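Local atomic coordinates of APL1 (Anopheles gambiae, PDB entry 3O6N), a protein that probably works in complement-like immunity of the mosquito, where the APL1C form regulates the response in a heterodimeric complex with the leucine-rich repeat protein LRIM1. Residues Leu244-Leu250 and His266-Met271; Leu287-Pro293 and Arg312-Phe317; Lys342-His348 and Ala367-Asp372. One frame throughout, in Å; residues are numbered along the deposited sequence.

Contact 1 (Leu244-Leu250 and His266-Met271); sequences LLNYPGL and HPFVKM
Met271 packs its end against the segment Leu244-Leu250 and makes the dense part of this contact, in which the loops of two successive coils of the leucine-rich repeat solenoid are stacked. Each segment combines a short 3-10 turn with a type I beta turn, and no hydrogen bond joins the two. Bent at chi2 (-76°), the methionine chain carries its methyl CE to Leu244, 3.9 Å from CB and still closer to the carbonyl O. The sulfur SD lies near the carbonyl O of Tyr247, while CD1 of Leu250 runs beside the same thioether and meets CE at 3.9 Å. CD1 of Leu244 meets the Phe268 ring obliquely, 3.7 Å from CE1. These residues are buried, and their packing continues the hydrophobic core from coil to coil.

The other side of the contact is exposed to solvent. There Leu245, which has a second conformer, has CG anti to its backbone N (chi1 -161°), which swings CD1 across to CG2 of Val269 and to the aliphatic part of Lys270, whose amine then leads away from the contact. The carbonyl O of Pro267 lies against the backbone of Leu244 and Leu245, and its CB packs on Leu244 CB. Pro248 rests its CB against the carbonyl O of Lys270 at 3.4 Å.

Contact 2 (Leu287-Pro293 and Arg312-Phe317); sequences LNLYGQP and RNQPQF
Asn313 is the side chain to trace, because its amide grips the backbone of Leu287-Pro293 twice. CB starts out over one face of the Phe317 ring, offset toward its rim. A chi1 of -73° sets CG anti to the carbonyl carbon, and from there the amide turns toward Leu287 and Tyr290, with CG lying in the plane of the Tyr290 ring at its edge. OD1 then accepts the N-H of Leu289 at 2.8 Å, almost straight on to the C=O. Asn313 ND2 gives a hydrogen to Leu287 O at 3.0 Å; that oxygen lies in the amide plane, although the nitrogen stands well above the plane of the leucine's own carbonyl. The methyl CD2 of Leu287 packs beside ND2 and reaches on to CZ of Phe317. A further bond from ND2 to Val310 O uses the amide in its own coil too, so this buried group is held in a fixed rotation. Both segments lie outside the main parallel strands of the leucine-rich repeat solenoid, in successive coils, and Asn313 ties one coil to the next.

Tyr290 is clasped on both faces. Asn288 OD1 lies over the centre of one, while it also accepts Tyr290 N in an Asx turn and Gly291 N, completing an Asx motif; on the opposite face Arg312 CB makes a CH-pi contact 3.7 Å from the ring centroid. The arginine chain continues outward fully extended, and its guanidinium stands nearly perpendicular to the ring, 85° between planes. Farther along, Pro315 CG touches Tyr290 CB at 3.8 Å. Gln316, bent at chi2, lays CG against Leu289 CB, and its OE1 passes Pro293 CA to accept from Ile294 N.

Contact 3 (Lys342-His348 and Ala367-Asp372); sequences KNLTLSH and AVDDAD. With NAG (2-acetamido-2-deoxy-beta-D-glucopyranose), chain D.
Backbone pairing comes first: Leu344 and Val368 form a single bridge, in which Leu344 N donates to Ala367 O at 2.9 Å and Leu344 O receives Asp369 N at 2.8 Å. The two segments run almost parallel, 9° apart end to end, and CA-H groups of Asn343, Ala367 and Val368 add weaker contacts to facing carbonyls.

Farther along, carboxylates take over from backbone carbonyls. Asp370 has CG between its backbone N and carbonyl carbon (chi1 61°), which turns the carboxylate to Leu346 and Ser347. OD1 meets Leu346 N on the syn side at 2.9 Å. OD2 is gripped twice from one face of the carboxylate plane, by Ser347 N and by Ser347 OG, the latter at 2.7 Å. Asp372 OD1 likewise uses its syn lone pair for His348 N at 2.9 Å, and OD2 is taken by Cys386 N. The same OD1 lies over a face of the His348 ring, whose ND1 donates in its plane to Ser347 OG.

Strand 343-345 is the last of the parallel strands of the leucine-rich repeat solenoid, and the segment Ala367-Asp372, from the disulfide-bonded C-terminal region, covers its outer edge. Apolar contact is made by Val368, whose CG2 lies 4.2 Å from Leu344 CD2 and whose CG1 is 4.0 Å from Leu346 CD1.

A covalent link comes last: Asn343 ND2 is joined to C1 of the NAG, which is also hydrogen-bonded to Tyr324 OH. Asp369 OD1 takes a weak hydrogen bond, 3.4 Å long, from the N2 of its acetamide group.

The three contacts follow one another along the chain, each closing before the next opens, and trace the solenoid toward its C-terminal end. Contacts 1 and 2 are direct neighbours: their centres lie 16 Å apart, and CB of Val269 touches NE2 of Gln292 at 3.6 Å, so loop packing runs on from one to the other. Contact 3 stands apart, its centre 20 Å from that of contact 2 with about 7 Å between nearest atoms, and about 18 Å separates its nearest atoms from those of contact 1. Contact 3 alone carries a glycan on its own residues, although another NAG lies about 11 Å from the Leu250 side chain in contact 1.

Contact 1 (Leu244-Leu250 and His266-Met271)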
loop_
_atom_site.group_PDB
_atom_site.type_symbol
_atom_site.label_atom_id
_atom_site.label_comp_id
_atom_site.label_asym_id
_atom_site.label_seq_id
_atom_site.Cartn_x
_atom_site.Cartn_y
_atom_site.Cartn_z
ATOM N N LEU A 244 13.762 -8.612 9.342
ATOM C CA LEU A 244 13.588 -7.254 9.857
ATOM C C LEU A 244 14.912 -6.573 10.221
ATOM O O LEU A 244 14.989 -5.345 10.300
ATOM C CB LEU A 244 12.642 -7.255 11.066
ATOM C CG LEU A 244 11.150 -7.324 10.734
ATOM C CD1 LEU A 244 10.320 -7.578 11.989
ATOM C CD2 LEU A 244 10.693 -6.051 10.036
ATOM N N LEU A 245 15.949 -7.376 10.438
ATOM C CA LEU A 245 17.263 -6.857 10.798
ATOM C C LEU A 245 17.825 -5.977 9.688
ATOM O O LEU A 245 18.718 -5.163 9.917
ATOM C CB LEU A 245 18.229 -8.012 11.070
ATOM C CG LEU A 245 19.476 -7.669 11.886
ATOM C CD1 LEU A 245 19.084 -7.333 13.319
ATOM C CD2 LEU A 245 20.469 -8.817 11.857
ATOM N N ASN A 246 17.295 -6.144 8.482
ATOM C CA ASN A 246 17.805 -5.423 7.321
ATOM C C ASN A 246 17.194 -4.040 7.112
ATOM O O ASN A 246 17.547 -3.341 6.161
ATOM C CB ASN A 246 17.635 -6.277 6.070
ATOM C CG ASN A 246 18.510 -7.511 6.103
ATOM O OD1 ASN A 246 19.553 -7.517 6.754
ATOM N ND2 ASN A 246 18.092 -8.560 5.408
ATOM N N TYR A 247 16.296 -3.642 8.011
ATOM C CA TYR A 247 15.550 -2.392 7.850
ATOM C C TYR A 247 15.594 -1.526 9.107
ATOM O O TYR A 247 14.577 -1.326 9.771
ATOM C CB TYR A 247 14.111 -2.698 7.396
ATOM C CG TYR A 247 14.130 -3.632 6.211
ATOM C CD1 TYR A 247 14.538 -3.180 4.960
ATOM C CD2 TYR A 247 13.809 -4.975 6.348
ATOM C CE1 TYR A 247 14.602 -4.031 3.877
ATOM C CE2 TYR A 247 13.869 -5.838 5.263
ATOM C CZ TYR A 247 14.265 -5.356 4.030
ATOM O OH TYR A 247 14.331 -6.199 2.947
ATOM N N PRO A 248 16.786 -0.996 9.423
ATOM C CA PRO A 248 17.046 -0.269 10.670
ATOM C C PRO A 248 16.314 1.071 10.771
ATOM O O PRO A 248 16.206 1.629 11.867
ATOM C CB PRO A 248 18.565 -0.060 10.645
ATOM C CG PRO A 248 18.910 -0.049 9.188
ATOM C CD PRO A 248 17.980 -1.047 8.553
ATOM N N GLY A 249 15.794 1.570 9.655
ATOM C CA GLY A 249 15.100 2.846 9.663
ATOM C C GLY A 249 13.591 2.778 9.848
ATOM O O GLY A 249 12.921 3.809 9.833
ATOM N N LEU A 250 13.048 1.577 10.023
ATOM C CA LEU A 250 11.598 1.417 10.115
ATOM C C LEU A 250 10.982 2.239 11.243
ATOM O O LEU A 250 11.506 2.275 12.355
ATOM C CB LEU A 250 11.219 -0.054 10.290
ATOM C CG LEU A 250 11.194 -0.930 9.041
ATOM C CD1 LEU A 250 10.959 -2.388 9.430
ATOM C CD2 LEU A 250 10.113 -0.439 8.078
ATOM N N HIS A 266 15.465 -10.255 19.084
ATOM C CA HIS A 266 16.640 -10.325 18.211
ATOM C C HIS A 266 16.522 -9.551 16.892
ATOM O O HIS A 266 17.415 -8.779 16.555
ATOM C CB HIS A 266 17.050 -11.779 17.960
ATOM C CG HIS A 266 17.450 -12.509 19.202
ATOM N ND1 HIS A 266 16.587 -13.331 19.896
ATOM C CD2 HIS A 266 18.616 -12.524 19.889
ATOM C CE1 HIS A 266 17.209 -13.829 20.949
ATOM N NE2 HIS A 266 18.442 -13.355 20.969
ATOM N N PRO A 267 15.422 -9.745 16.150
ATOM C CA PRO A 267 15.290 -9.084 14.846
ATOM C C PRO A 267 15.167 -7.562 14.938
ATOM O O PRO A 267 15.291 -6.891 13.916
ATOM C CB PRO A 267 13.990 -9.670 14.286
ATOM C CG PRO A 267 13.778 -10.938 15.035
ATOM C CD PRO A 267 14.308 -10.673 16.408
ATOM N N PHE A 268 14.927 -7.034 16.137
ATOM C CA PHE A 268 14.657 -5.609 16.313
ATOM C C PHE A 268 15.830 -4.820 16.899
ATOM O O PHE A 268 15.730 -3.608 17.074
ATOM C CB PHE A 268 13.417 -5.415 17.206
ATOM C CG PHE A 268 12.168 -6.060 16.662
ATOM C CD1 PHE A 268 11.347 -5.377 15.780
ATOM C CD2 PHE A 268 11.823 -7.352 17.024
ATOM C CE1 PHE A 268 10.203 -5.966 15.273
ATOM C CE2 PHE A 268 10.677 -7.949 16.520
ATOM C CZ PHE A 268 9.867 -7.252 15.641
ATOM N N VAL A 269 16.936 -5.496 17.195
ATOM C CA VAL A 269 18.039 -4.854 17.908
ATOM C C VAL A 269 18.697 -3.717 17.128
ATOM O O VAL A 269 19.387 -2.876 17.708
ATOM C CB VAL A 269 19.135 -5.867 18.326
ATOM C CG1 VAL A 269 18.552 -6.944 19.230
ATOM C CG2 VAL A 269 19.792 -6.479 17.099
ATOM N N LYS A 270 18.491 -3.695 15.815
ATOM C CA LYS A 270 19.098 -2.667 14.973
ATOM C C LYS A 270 18.126 -1.533 14.674
ATOM O O LYS A 270 18.471 -0.583 13.969
ATOM C CB LYS A 270 19.610 -3.264 13.659
ATOM C CG LYS A 270 20.663 -4.343 13.831
ATOM C CD LYS A 270 21.813 -3.864 14.693
ATOM C CE LYS A 270 22.867 -4.952 14.852
ATOM N NZ LYS A 270 23.768 -4.701 16.016
ATOM N N MET A 271 16.910 -1.640 15.201
ATOM C CA MET A 271 15.899 -0.610 14.990
ATOM C C MET A 271 16.296 0.671 15.715
ATOM O O MET A 271 16.448 0.681 16.934
ATOM C CB MET A 271 14.534 -1.083 15.492
ATOM C CG MET A 271 14.015 -2.348 14.819
ATOM S SD MET A 271 13.382 -2.024 13.168
ATOM C CE MET A 271 12.893 -3.661 12.627
#

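Contact 2 (Leu287-Pro293 and Arg312-Phe317)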
loop_
_atom_site.group_PDB
_atom_site.type_symbol
_atom_site.label_atom_id
_atom_site.label_comp_id
_atom_site.label_asym_id
_atom_site.label_seq_id
_atom_site.Cartn_x
_atom_site.Cartn_y
_atom_site.Cartn_z
ATOM N N LEU A 287 6.369 -14.353 23.575
ATOM C CA LEU A 287 6.792 -12.976 23.370
ATOM C C LEU A 287 7.955 -12.615 24.283
ATOM O O LEU A 287 7.832 -12.670 25.506
ATOM C CB LEU A 287 5.627 -12.028 23.654
ATOM C CG LEU A 287 5.973 -10.539 23.641
ATOM C CD1 LEU A 287 6.275 -10.089 22.225
ATOM C CD2 LEU A 287 4.828 -9.723 24.235
ATOM N N ASN A 288 9.084 -12.241 23.694
ATOM C CA ASN A 288 10.204 -11.745 24.482
ATOM C C ASN A 288 10.762 -10.458 23.899
ATOM O O ASN A 288 11.567 -10.485 22.969
ATOM C CB ASN A 288 11.319 -12.792 24.598
ATOM C CG ASN A 288 12.495 -12.303 25.427
ATOM O OD1 ASN A 288 12.643 -11.105 25.670
ATOM N ND2 ASN A 288 13.344 -13.232 25.865
ATOM N N LEU A 289 10.325 -9.333 24.452
ATOM C CA LEU A 289 10.917 -8.044 24.133
ATOM C C LEU A 289 11.578 -7.462 25.381
ATOM O O LEU A 289 11.778 -6.252 25.481
ATOM C CB LEU A 289 9.857 -7.079 23.583
ATOM C CG LEU A 289 9.309 -7.407 22.191
ATOM C CD1 LEU A 289 8.178 -6.451 21.820
ATOM C CD2 LEU A 289 10.419 -7.378 21.140
ATOM N N TYR A 290 11.915 -8.329 26.332
ATOM C CA TYR A 290 12.579 -7.891 27.559
ATOM C C TYR A 290 14.088 -8.145 27.552
ATOM O O TYR A 290 14.831 -7.482 28.274
ATOM C CB TYR A 290 11.932 -8.509 28.807
ATOM C CG TYR A 290 11.651 -9.994 28.718
ATOM C CD1 TYR A 290 12.579 -10.930 29.163
ATOM C CD2 TYR A 290 10.442 -10.457 28.211
ATOM C CE1 TYR A 290 12.314 -12.289 29.090
ATOM C CE2 TYR A 290 10.168 -11.808 28.133
ATOM C CZ TYR A 290 11.107 -12.720 28.570
ATOM O OH TYR A 290 10.824 -14.064 28.486
ATOM N N GLY A 291 14.537 -9.098 26.741
ATOM C CA GLY A 291 15.965 -9.313 26.561
ATOM C C GLY A 291 16.635 -8.028 26.105
ATOM O O GLY A 291 17.704 -7.655 26.594
ATOM N N GLN A 292 15.999 -7.354 25.152
ATOM C CA GLN A 292 16.402 -6.015 24.745
ATOM C C GLN A 292 15.185 -5.276 24.201
ATOM O O GLN A 292 14.788 -5.478 23.050
ATOM C CB GLN A 292 17.515 -6.059 23.695
ATOM C CG GLN A 292 18.027 -4.682 23.291
ATOM C CD GLN A 292 19.208 -4.746 22.335
ATOM O OE1 GLN A 292 20.113 -5.565 22.501
ATOM N NE2 GLN A 292 19.201 -3.881 21.324
ATOM N N PRO A 293 14.571 -4.433 25.040
ATOM C CA PRO A 293 13.381 -3.696 24.611
ATOM C C PRO A 293 13.696 -2.761 23.460
ATOM O O PRO A 293 14.856 -2.399 23.245
ATOM C CB PRO A 293 13.001 -2.890 25.853
ATOM C CG PRO A 293 13.586 -3.671 27.002
ATOM C CD PRO A 293 14.869 -4.228 26.467
ATOM N N ARG A 312 6.810 -10.819 31.932
ATOM C CA ARG A 312 8.230 -10.483 31.892
ATOM C C ARG A 312 8.532 -9.340 30.923
ATOM O O ARG A 312 9.616 -8.762 30.955
ATOM C CB ARG A 312 9.077 -11.714 31.562
ATOM C CG ARG A 312 9.136 -12.718 32.691
ATOM C CD ARG A 312 9.975 -13.929 32.318
ATOM N NE ARG A 312 10.133 -14.840 33.450
ATOM C CZ ARG A 312 10.809 -15.983 33.398
ATOM N NH1 ARG A 312 11.381 -16.359 32.261
ATOM N NH2 ARG A 312 10.909 -16.750 34.477
ATOM N N ASN A 313 7.565 -9.007 30.074
ATOM C CA ASN A 313 7.750 -7.940 29.098
ATOM C C ASN A 313 7.539 -6.545 29.680
ATOM O O ASN A 313 7.523 -5.558 28.947
ATOM C CB ASN A 313 6.835 -8.152 27.892
ATOM C CG ASN A 313 7.296 -9.295 27.010
ATOM O OD1 ASN A 313 8.160 -9.122 26.143
ATOM N ND2 ASN A 313 6.725 -10.475 27.229
ATOM N N GLN A 314 7.381 -6.472 30.999
ATOM C CA GLN A 314 7.156 -5.201 31.686
ATOM C C GLN A 314 8.017 -4.029 31.197
ATOM O O GLN A 314 7.493 -2.948 30.944
ATOM C CB GLN A 314 7.317 -5.366 33.202
ATOM C CG GLN A 314 7.072 -4.080 33.973
ATOM C CD GLN A 314 7.097 -4.278 35.473
ATOM O OE1 GLN A 314 7.257 -5.397 35.965
ATOM N NE2 GLN A 314 6.942 -3.187 36.211
ATOM N N PRO A 315 9.342 -4.231 31.083
ATOM C CA PRO A 315 10.204 -3.117 30.671
ATOM C C PRO A 315 9.846 -2.563 29.294
ATOM O O PRO A 315 10.024 -1.369 29.057
ATOM C CB PRO A 315 11.612 -3.737 30.657
ATOM C CG PRO A 315 11.397 -5.219 30.660
ATOM C CD PRO A 315 10.121 -5.436 31.414
ATOM N N GLN A 316 9.356 -3.415 28.399
ATOM C CA GLN A 316 8.898 -2.953 27.094
ATOM C C GLN A 316 7.557 -2.230 27.226
ATOM O O GLN A 316 7.369 -1.144 26.674
ATOM C CB GLN A 316 8.773 -4.121 26.110
ATOM C CG GLN A 316 8.304 -3.708 24.721
ATOM C CD GLN A 316 9.325 -2.858 23.987
ATOM O OE1 GLN A 316 10.147 -3.374 23.232
ATOM N NE2 GLN A 316 9.277 -1.547 24.205
ATOM N N PHE A 317 6.632 -2.843 27.960
ATOM C CA PHE A 317 5.293 -2.284 28.151
ATOM C C PHE A 317 5.321 -0.920 28.842
ATOM O O PHE A 317 4.528 -0.036 28.515
ATOM C CB PHE A 317 4.425 -3.236 28.979
ATOM C CG PHE A 317 4.140 -4.557 28.310
ATOM C CD1 PHE A 317 4.225 -4.696 26.938
ATOM C CD2 PHE A 317 3.782 -5.663 29.069
ATOM C CE1 PHE A 317 3.959 -5.914 26.328
ATOM C CE2 PHE A 317 3.515 -6.882 28.469
ATOM C CZ PHE A 317 3.600 -7.006 27.093
#

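Contact 3 (Lys342-His348 and Ala367-Asp372)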
loop_
_atom_site.group_PDB
_atom_site.type_symbol
_atom_site.label_atom_id
_atom_site.label_comp_id
_atom_site.label_asym_id
_atom_site.label_seq_id
_atom_site.Cartn_x
_atom_site.Cartn_y
_atom_site.Cartn_z
ATOM N N LYS A 342 -1.310 5.214 27.648
ATOM C CA LYS A 342 -2.471 6.087 27.510
ATOM C C LYS A 342 -3.678 5.318 26.978
ATOM O O LYS A 342 -4.815 5.733 27.160
ATOM C CB LYS A 342 -2.150 7.260 26.577
ATOM C CG LYS A 342 -1.077 8.197 27.098
ATOM C CD LYS A 342 -1.469 8.790 28.442
ATOM C CE LYS A 342 -0.396 9.734 28.962
ATOM N NZ LYS A 342 -0.764 10.325 30.279
ATOM N N ASN A 343 -3.420 4.199 26.312
ATOM C CA ASN A 343 -4.477 3.356 25.765
ATOM C C ASN A 343 -4.101 1.885 25.928
ATOM O O ASN A 343 -3.104 1.431 25.376
ATOM C CB ASN A 343 -4.713 3.686 24.286
ATOM C CG ASN A 343 -6.043 3.155 23.767
ATOM O OD1 ASN A 343 -6.566 2.153 24.257
ATOM N ND2 ASN A 343 -6.599 3.837 22.768
ATOM N N LEU A 344 -4.902 1.151 26.695
ATOM C CA LEU A 344 -4.628 -0.247 27.000
ATOM C C LEU A 344 -5.888 -1.093 26.837
ATOM O O LEU A 344 -6.938 -0.739 27.363
ATOM C CB LEU A 344 -4.106 -0.364 28.436
ATOM C CG LEU A 344 -3.811 -1.750 29.017
ATOM C CD1 LEU A 344 -2.677 -2.428 28.248
ATOM C CD2 LEU A 344 -3.468 -1.633 30.503
ATOM N N THR A 345 -5.796 -2.193 26.091
ATOM C CA THR A 345 -6.916 -3.136 26.006
ATOM C C THR A 345 -6.563 -4.448 26.707
ATOM O O THR A 345 -5.436 -4.938 26.592
ATOM C CB THR A 345 -7.372 -3.411 24.563
ATOM O OG1 THR A 345 -6.300 -3.985 23.806
ATOM C CG2 THR A 345 -7.843 -2.115 23.892
ATOM N N LEU A 346 -7.531 -5.011 27.427
ATOM C CA LEU A 346 -7.269 -6.124 28.344
ATOM C C LEU A 346 -8.334 -7.215 28.311
ATOM O O LEU A 346 -8.154 -8.282 28.900
ATOM C CB LEU A 346 -7.167 -5.600 29.777
ATOM C CG LEU A 346 -6.069 -4.575 30.063
ATOM C CD1 LEU A 346 -6.263 -3.966 31.452
ATOM C CD2 LEU A 346 -4.693 -5.217 29.930
ATOM N N SER A 347 -9.449 -6.952 27.636
ATOM C CA SER A 347 -10.586 -7.865 27.704
ATOM C C SER A 347 -10.353 -9.160 26.930
ATOM O O SER A 347 -9.421 -9.268 26.124
ATOM C CB SER A 347 -11.880 -7.175 27.256
ATOM O OG SER A 347 -11.911 -6.979 25.851
ATOM N N HIS A 348 -11.201 -10.148 27.196
ATOM C CA HIS A 348 -11.095 -11.451 26.552
ATOM C C HIS A 348 -9.724 -12.080 26.762
ATOM O O HIS A 348 -9.023 -12.394 25.804
ATOM C CB HIS A 348 -11.408 -11.349 25.057
ATOM C CG HIS A 348 -12.818 -10.943 24.765
ATOM N ND1 HIS A 348 -13.227 -9.626 24.759
ATOM C CD2 HIS A 348 -13.917 -11.679 24.477
ATOM C CE1 HIS A 348 -14.515 -9.570 24.472
ATOM N NE2 HIS A 348 -14.958 -10.801 24.298
ATOM N N ALA A 367 -8.163 5.061 30.392
ATOM C CA ALA A 367 -6.924 4.602 29.756
ATOM C C ALA A 367 -7.113 3.151 29.326
ATOM O O ALA A 367 -6.849 2.790 28.176
ATOM C CB ALA A 367 -5.738 4.744 30.693
ATOM N N VAL A 368 -7.577 2.324 30.260
ATOM C CA VAL A 368 -8.071 0.996 29.926
ATOM C C VAL A 368 -9.331 1.168 29.092
ATOM O O VAL A 368 -10.339 1.691 29.570
ATOM C CB VAL A 368 -8.374 0.164 31.185
ATOM C CG1 VAL A 368 -9.028 -1.157 30.802
ATOM C CG2 VAL A 368 -7.084 -0.083 31.973
ATOM N N ASP A 369 -9.270 0.725 27.842
ATOM C CA ASP A 369 -10.287 1.078 26.856
ATOM C C ASP A 369 -11.456 0.105 26.813
ATOM O O ASP A 369 -12.506 0.416 26.246
ATOM C CB ASP A 369 -9.652 1.175 25.466
ATOM C CG ASP A 369 -10.615 1.703 24.423
ATOM O OD1 ASP A 369 -11.039 2.870 24.548
ATOM O OD2 ASP A 369 -10.946 0.954 23.481
ATOM N N ASP A 370 -11.289 -1.066 27.420
ATOM C CA ASP A 370 -12.312 -2.100 27.311
ATOM C C ASP A 370 -12.652 -2.799 28.628
ATOM O O ASP A 370 -12.127 -2.457 29.687
ATOM C CB ASP A 370 -11.927 -3.125 26.236
ATOM C CG ASP A 370 -10.626 -3.850 26.548
ATOM O OD1 ASP A 370 -9.905 -3.427 27.476
ATOM O OD2 ASP A 370 -10.322 -4.842 25.849
ATOM N N ALA A 371 -13.547 -3.775 28.538
ATOM C CA ALA A 371 -14.002 -4.529 29.700
ATOM C C ALA A 371 -14.702 -5.805 29.244
ATOM O O ALA A 371 -15.067 -5.934 28.074
ATOM C CB ALA A 371 -14.951 -3.680 30.544
ATOM N N ASP A 372 -14.875 -6.748 30.165
ATOM C CA ASP A 372 -15.665 -7.943 29.899
ATOM C C ASP A 372 -17.073 -7.717 30.431
ATOM O O ASP A 372 -17.248 -7.106 31.482
ATOM C CB ASP A 372 -15.054 -9.161 30.594
ATOM C CG ASP A 372 -13.696 -9.532 30.040
ATOM O OD1 ASP A 372 -13.549 -9.615 28.802
ATOM O OD2 ASP A 372 -12.773 -9.746 30.850
HETATM C C1 NAG D . -7.707 3.086 22.230
HETATM C C2 NAG D . -8.584 4.148 21.567
HETATM C C3 NAG D . -9.687 3.542 20.708
HETATM C C4 NAG D . -9.155 2.424 19.824
HETATM C C5 NAG D . -8.330 1.437 20.639
HETATM C C6 NAG D . -7.745 0.354 19.738
HETATM C C7 NAG D . -8.846 6.276 22.708
HETATM C C8 NAG D . -9.416 7.001 23.891
HETATM N N2 NAG D . -9.179 4.994 22.583
HETATM O O3 NAG D . -10.250 4.546 19.895
HETATM O O4 NAG D . -10.237 1.751 19.219
HETATM O O5 NAG D . -7.280 2.110 21.301
HETATM O O6 NAG D . -8.347 -0.888 20.034
HETATM O O7 NAG D . -8.112 6.859 21.911
HETATM O O HOH W 1 -14.613 -6.057 24.724
#